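Local coordinates for geranyltranstransferase (Campylobacter jejuni, PDB 3NPK), which probably catalyses the condensation of geranyl diphosphate with isopentenyl diphosphate to form farnesyl diphosphate in isoprenoid biosynthesis, at residues F157-H171 and N238-I250. Sequence-based numbering, arbitrary orientation.
Sequences FEDKRLSLNELEFLH and NSFVNLLGLEQAI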
# COMPACT_ATOMS: atom_id res chain seq x y z
N PHE A 157 13.69 -16.70 -8.77
CA PHE A 157 14.02 -17.66 -9.82
C PHE A 157 14.89 -17.07 -10.93
O PHE A 157 15.12 -17.70 -11.95
CB PHE A 157 12.74 -18.31 -10.39
CG PHE A 157 12.01 -19.18 -9.41
CD1 PHE A 157 12.39 -20.51 -9.23
CD2 PHE A 157 10.95 -18.68 -8.66
CE1 PHE A 157 11.72 -21.33 -8.32
CE2 PHE A 157 10.27 -19.50 -7.76
CZ PHE A 157 10.66 -20.82 -7.58
N GLU A 158 15.41 -15.86 -10.71
CA GLU A 158 16.27 -15.21 -11.70
C GLU A 158 17.42 -16.13 -12.12
O GLU A 158 17.81 -16.14 -13.29
CB GLU A 158 16.82 -13.89 -11.14
CG GLU A 158 17.59 -14.10 -9.82
CD GLU A 158 18.23 -12.85 -9.24
OE1 GLU A 158 17.66 -11.75 -9.36
OE2 GLU A 158 19.32 -12.99 -8.62
N ASP A 159 17.95 -16.89 -11.17
CA ASP A 159 19.09 -17.75 -11.40
C ASP A 159 18.74 -19.24 -11.37
O ASP A 159 19.60 -20.08 -11.11
CB ASP A 159 20.20 -17.44 -10.38
CG ASP A 159 19.81 -17.78 -8.94
OD1 ASP A 159 18.61 -18.01 -8.65
OD2 ASP A 159 20.72 -17.81 -8.08
N LYS A 160 17.48 -19.55 -11.65
CA LYS A 160 16.99 -20.93 -11.60
C LYS A 160 16.17 -21.25 -12.85
O LYS A 160 15.63 -20.35 -13.49
CB LYS A 160 16.16 -21.15 -10.33
CG LYS A 160 16.95 -20.87 -9.05
CD LYS A 160 16.06 -20.98 -7.81
CE LYS A 160 16.83 -20.67 -6.54
NZ LYS A 160 17.19 -19.22 -6.47
N ARG A 161 16.08 -22.52 -13.18
CA ARG A 161 15.36 -22.93 -14.39
C ARG A 161 13.85 -22.99 -14.15
O ARG A 161 13.38 -23.67 -13.22
CB ARG A 161 15.85 -24.29 -14.88
CG ARG A 161 15.13 -24.76 -16.14
CD ARG A 161 15.57 -26.17 -16.54
NE ARG A 161 15.25 -27.16 -15.51
CZ ARG A 161 14.03 -27.66 -15.33
NH1 ARG A 161 13.03 -27.25 -16.10
NH2 ARG A 161 13.81 -28.56 -14.38
N LEU A 162 13.11 -22.29 -15.00
CA LEU A 162 11.65 -22.30 -14.98
C LEU A 162 11.11 -23.06 -16.17
O LEU A 162 11.72 -23.05 -17.25
CB LEU A 162 11.10 -20.87 -15.05
CG LEU A 162 11.36 -20.00 -13.83
CD1 LEU A 162 10.73 -18.64 -13.97
CD2 LEU A 162 10.89 -20.72 -12.55
N SER A 163 9.96 -23.70 -15.98
CA SER A 163 9.22 -24.30 -17.07
C SER A 163 8.45 -23.20 -17.78
O SER A 163 8.34 -22.08 -17.28
CB SER A 163 8.23 -25.32 -16.52
OG SER A 163 7.19 -24.63 -15.84
N LEU A 164 7.89 -23.53 -18.94
CA LEU A 164 7.07 -22.59 -19.69
C LEU A 164 5.88 -22.14 -18.86
O LEU A 164 5.58 -20.94 -18.77
CB LEU A 164 6.56 -23.26 -20.97
CG LEU A 164 6.34 -22.43 -22.24
CD1 LEU A 164 5.20 -22.99 -23.11
CD2 LEU A 164 6.17 -20.97 -21.99
N ASN A 165 5.18 -23.09 -18.24
CA ASN A 165 4.02 -22.72 -17.42
C ASN A 165 4.40 -21.80 -16.25
O ASN A 165 3.68 -20.85 -15.91
CB ASN A 165 3.28 -23.96 -16.92
CG ASN A 165 2.47 -24.63 -18.01
OD1 ASN A 165 2.26 -24.06 -19.09
ND2 ASN A 165 1.99 -25.84 -17.73
N GLU A 166 5.56 -22.06 -15.65
CA GLU A 166 6.05 -21.23 -14.56
C GLU A 166 6.41 -19.83 -15.03
O GLU A 166 6.10 -18.83 -14.35
CB GLU A 166 7.25 -21.89 -13.89
CG GLU A 166 6.82 -23.05 -13.01
CD GLU A 166 7.97 -23.92 -12.54
OE1 GLU A 166 9.07 -23.87 -13.15
OE2 GLU A 166 7.76 -24.65 -11.56
N LEU A 167 7.05 -19.75 -16.19
CA LEU A 167 7.41 -18.45 -16.76
C LEU A 167 6.15 -17.66 -17.10
O LEU A 167 6.08 -16.46 -16.83
CB LEU A 167 8.31 -18.65 -17.98
CG LEU A 167 8.88 -17.39 -18.63
CD1 LEU A 167 9.69 -16.56 -17.64
CD2 LEU A 167 9.72 -17.77 -19.83
N GLU A 168 5.14 -18.33 -17.66
CA GLU A 168 3.86 -17.69 -17.93
C GLU A 168 3.22 -17.16 -16.65
O GLU A 168 2.71 -16.04 -16.61
CB GLU A 168 2.92 -18.66 -18.64
CG GLU A 168 3.29 -18.88 -20.09
CD GLU A 168 2.63 -20.10 -20.72
OE1 GLU A 168 2.09 -20.96 -19.99
OE2 GLU A 168 2.69 -20.21 -21.96
N PHE A 169 3.26 -17.97 -15.59
CA PHE A 169 2.70 -17.57 -14.29
C PHE A 169 3.40 -16.32 -13.78
O PHE A 169 2.77 -15.34 -13.35
CB PHE A 169 2.85 -18.73 -13.29
CG PHE A 169 2.19 -18.48 -11.94
CD1 PHE A 169 2.81 -17.67 -10.99
CD2 PHE A 169 0.97 -19.07 -11.61
CE1 PHE A 169 2.23 -17.44 -9.75
CE2 PHE A 169 0.39 -18.85 -10.37
CZ PHE A 169 1.02 -18.04 -9.44
N LEU A 170 4.73 -16.35 -13.83
CA LEU A 170 5.55 -15.23 -13.38
C LEU A 170 5.10 -13.93 -14.05
O LEU A 170 4.77 -12.96 -13.37
CB LEU A 170 7.03 -15.53 -13.69
CG LEU A 170 8.12 -14.55 -13.27
CD1 LEU A 170 9.46 -15.26 -13.45
CD2 LEU A 170 8.10 -13.24 -14.05
N HIS A 171 5.07 -13.92 -15.37
CA HIS A 171 4.78 -12.69 -16.09
C HIS A 171 3.33 -12.27 -15.98
O HIS A 171 3.03 -11.08 -15.92
CB HIS A 171 5.22 -12.82 -17.55
CG HIS A 171 6.70 -12.69 -17.72
ND1 HIS A 171 7.51 -13.70 -18.19
CD2 HIS A 171 7.52 -11.65 -17.43
CE1 HIS A 171 8.76 -13.28 -18.19
NE2 HIS A 171 8.79 -12.04 -17.75
N ASN A 238 15.89 -17.13 -17.92
CA ASN A 238 14.62 -17.68 -18.38
C ASN A 238 13.96 -16.78 -19.41
O ASN A 238 13.62 -15.64 -19.12
CB ASN A 238 13.66 -17.87 -17.21
CG ASN A 238 14.18 -18.84 -16.17
OD1 ASN A 238 14.32 -20.03 -16.43
ND2 ASN A 238 14.48 -18.33 -14.98
N SER A 239 13.75 -17.30 -20.61
CA SER A 239 13.05 -16.50 -21.61
C SER A 239 12.17 -17.37 -22.50
O SER A 239 12.40 -18.57 -22.63
CB SER A 239 14.03 -15.67 -22.45
OG SER A 239 14.31 -16.29 -23.69
N PHE A 240 11.16 -16.75 -23.10
CA PHE A 240 10.25 -17.47 -23.97
C PHE A 240 10.98 -17.99 -25.20
O PHE A 240 10.62 -19.03 -25.78
CB PHE A 240 9.08 -16.57 -24.38
CG PHE A 240 8.06 -16.34 -23.29
CD1 PHE A 240 7.11 -17.30 -23.00
CD2 PHE A 240 8.05 -15.14 -22.58
CE1 PHE A 240 6.17 -17.08 -22.01
CE2 PHE A 240 7.10 -14.91 -21.59
CZ PHE A 240 6.16 -15.88 -21.31
N VAL A 241 12.01 -17.26 -25.62
CA VAL A 241 12.81 -17.66 -26.78
C VAL A 241 13.66 -18.89 -26.47
O VAL A 241 13.76 -19.81 -27.28
CB VAL A 241 13.71 -16.51 -27.27
CG1 VAL A 241 14.59 -16.98 -28.41
CG2 VAL A 241 12.85 -15.32 -27.70
N ASN A 242 14.25 -18.92 -25.28
CA ASN A 242 15.05 -20.07 -24.86
C ASN A 242 14.22 -21.34 -24.76
O ASN A 242 14.66 -22.42 -25.16
CB ASN A 242 15.73 -19.79 -23.52
CG ASN A 242 16.86 -18.80 -23.64
OD1 ASN A 242 17.56 -18.76 -24.66
ND2 ASN A 242 17.07 -18.00 -22.60
N LEU A 243 13.01 -21.21 -24.23
CA LEU A 243 12.14 -22.36 -24.03
C LEU A 243 11.48 -22.83 -25.32
O LEU A 243 11.39 -24.03 -25.57
CB LEU A 243 11.05 -22.02 -23.01
CG LEU A 243 11.50 -21.83 -21.56
CD1 LEU A 243 10.33 -21.45 -20.68
CD2 LEU A 243 12.15 -23.11 -21.06
N LEU A 244 11.03 -21.87 -26.13
CA LEU A 244 10.25 -22.20 -27.31
C LEU A 244 11.07 -22.22 -28.59
O LEU A 244 10.70 -22.86 -29.57
CB LEU A 244 9.10 -21.20 -27.47
CG LEU A 244 8.05 -21.14 -26.36
CD1 LEU A 244 7.14 -19.93 -26.54
CD2 LEU A 244 7.25 -22.43 -26.33
N GLY A 245 12.19 -21.51 -28.58
CA GLY A 245 12.93 -21.26 -29.80
C GLY A 245 12.38 -20.00 -30.43
O GLY A 245 11.18 -19.73 -30.32
N LEU A 246 13.24 -19.23 -31.07
CA LEU A 246 12.84 -17.94 -31.63
C LEU A 246 11.65 -18.09 -32.57
O LEU A 246 10.70 -17.31 -32.51
CB LEU A 246 14.02 -17.29 -32.37
CG LEU A 246 13.78 -15.85 -32.83
CD1 LEU A 246 13.49 -14.94 -31.65
CD2 LEU A 246 14.98 -15.34 -33.63
N GLU A 247 11.72 -19.09 -33.45
CA GLU A 247 10.66 -19.36 -34.41
C GLU A 247 9.30 -19.50 -33.74
O GLU A 247 8.34 -18.81 -34.10
CB GLU A 247 10.98 -20.63 -35.19
CG GLU A 247 9.83 -21.14 -36.05
CD GLU A 247 9.83 -20.54 -37.44
OE1 GLU A 247 9.93 -19.29 -37.55
OE2 GLU A 247 9.74 -21.31 -38.43
N GLN A 248 9.22 -20.40 -32.78
CA GLN A 248 7.97 -20.66 -32.08
C GLN A 248 7.57 -19.50 -31.17
O GLN A 248 6.38 -19.26 -30.96
CB GLN A 248 8.04 -21.98 -31.29
CG GLN A 248 6.76 -22.33 -30.53
CD GLN A 248 5.58 -22.64 -31.44
OE1 GLN A 248 5.66 -23.48 -32.33
NE2 GLN A 248 4.46 -21.95 -31.20
N ALA A 249 8.54 -18.77 -30.63
CA ALA A 249 8.21 -17.62 -29.79
C ALA A 249 7.52 -16.54 -30.62
O ALA A 249 6.52 -15.96 -30.20
CB ALA A 249 9.45 -17.04 -29.13
N ILE A 250 8.08 -16.27 -31.80
CA ILE A 250 7.48 -15.28 -32.70
C ILE A 250 6.10 -15.74 -33.12
O ILE A 250 5.15 -14.96 -33.13
CB ILE A 250 8.34 -15.07 -33.95
CG1 ILE A 250 9.62 -14.32 -33.58
CG2 ILE A 250 7.56 -14.30 -35.02
CD1 ILE A 250 10.67 -14.37 -34.66
O HOH W 1 15.72 -15.30 -15.57
O HOH W 2 13.66 -21.53 -18.42
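Asn238 OD1 accepts from Leu162 N at 2.9 Å, with the donor lying 42° above the carbonyl plane. A water adds a second bond to OD1 and also donates to Leu162 O. On the other branch, Asn238 ND2 gives a nearly in-plane hydrogen bond to Lys160 O at 2.8 Å. The amide is thus hydrogen-bonded through both its oxygen and its nitrogen, which fixes its rotation, and the side chain of Leu162 packs across it at about a right angle. A second water joins Asn238 N to Glu158 O.

The rest of the contact is mainly apolar packing. Phe240 is a knob in a hole formed by Leu164, Leu167, Glu168 and His171. Leu167 CD2 makes a CH-pi contact over the ring centre, 4.0 Å from the centroid of Phe240. CG of Glu168 meets the ring edge, 3.9 Å from Phe240 CE1. With CG anti to its carbonyl carbon (chi1 -69°), Leu243 reaches the start of helix 164-189, where Leu243 CD1 lies 3.6 Å from Leu164 CA.

Ser163 and Glu166 form a capping box there. Ser239 caps helix 240-244, and Asp216 of helix 194-220 accepts from Phe240 N. The two short helical segments run nearly antiparallel, a surface packing within the mainly helical polyprenyl synthetase fold.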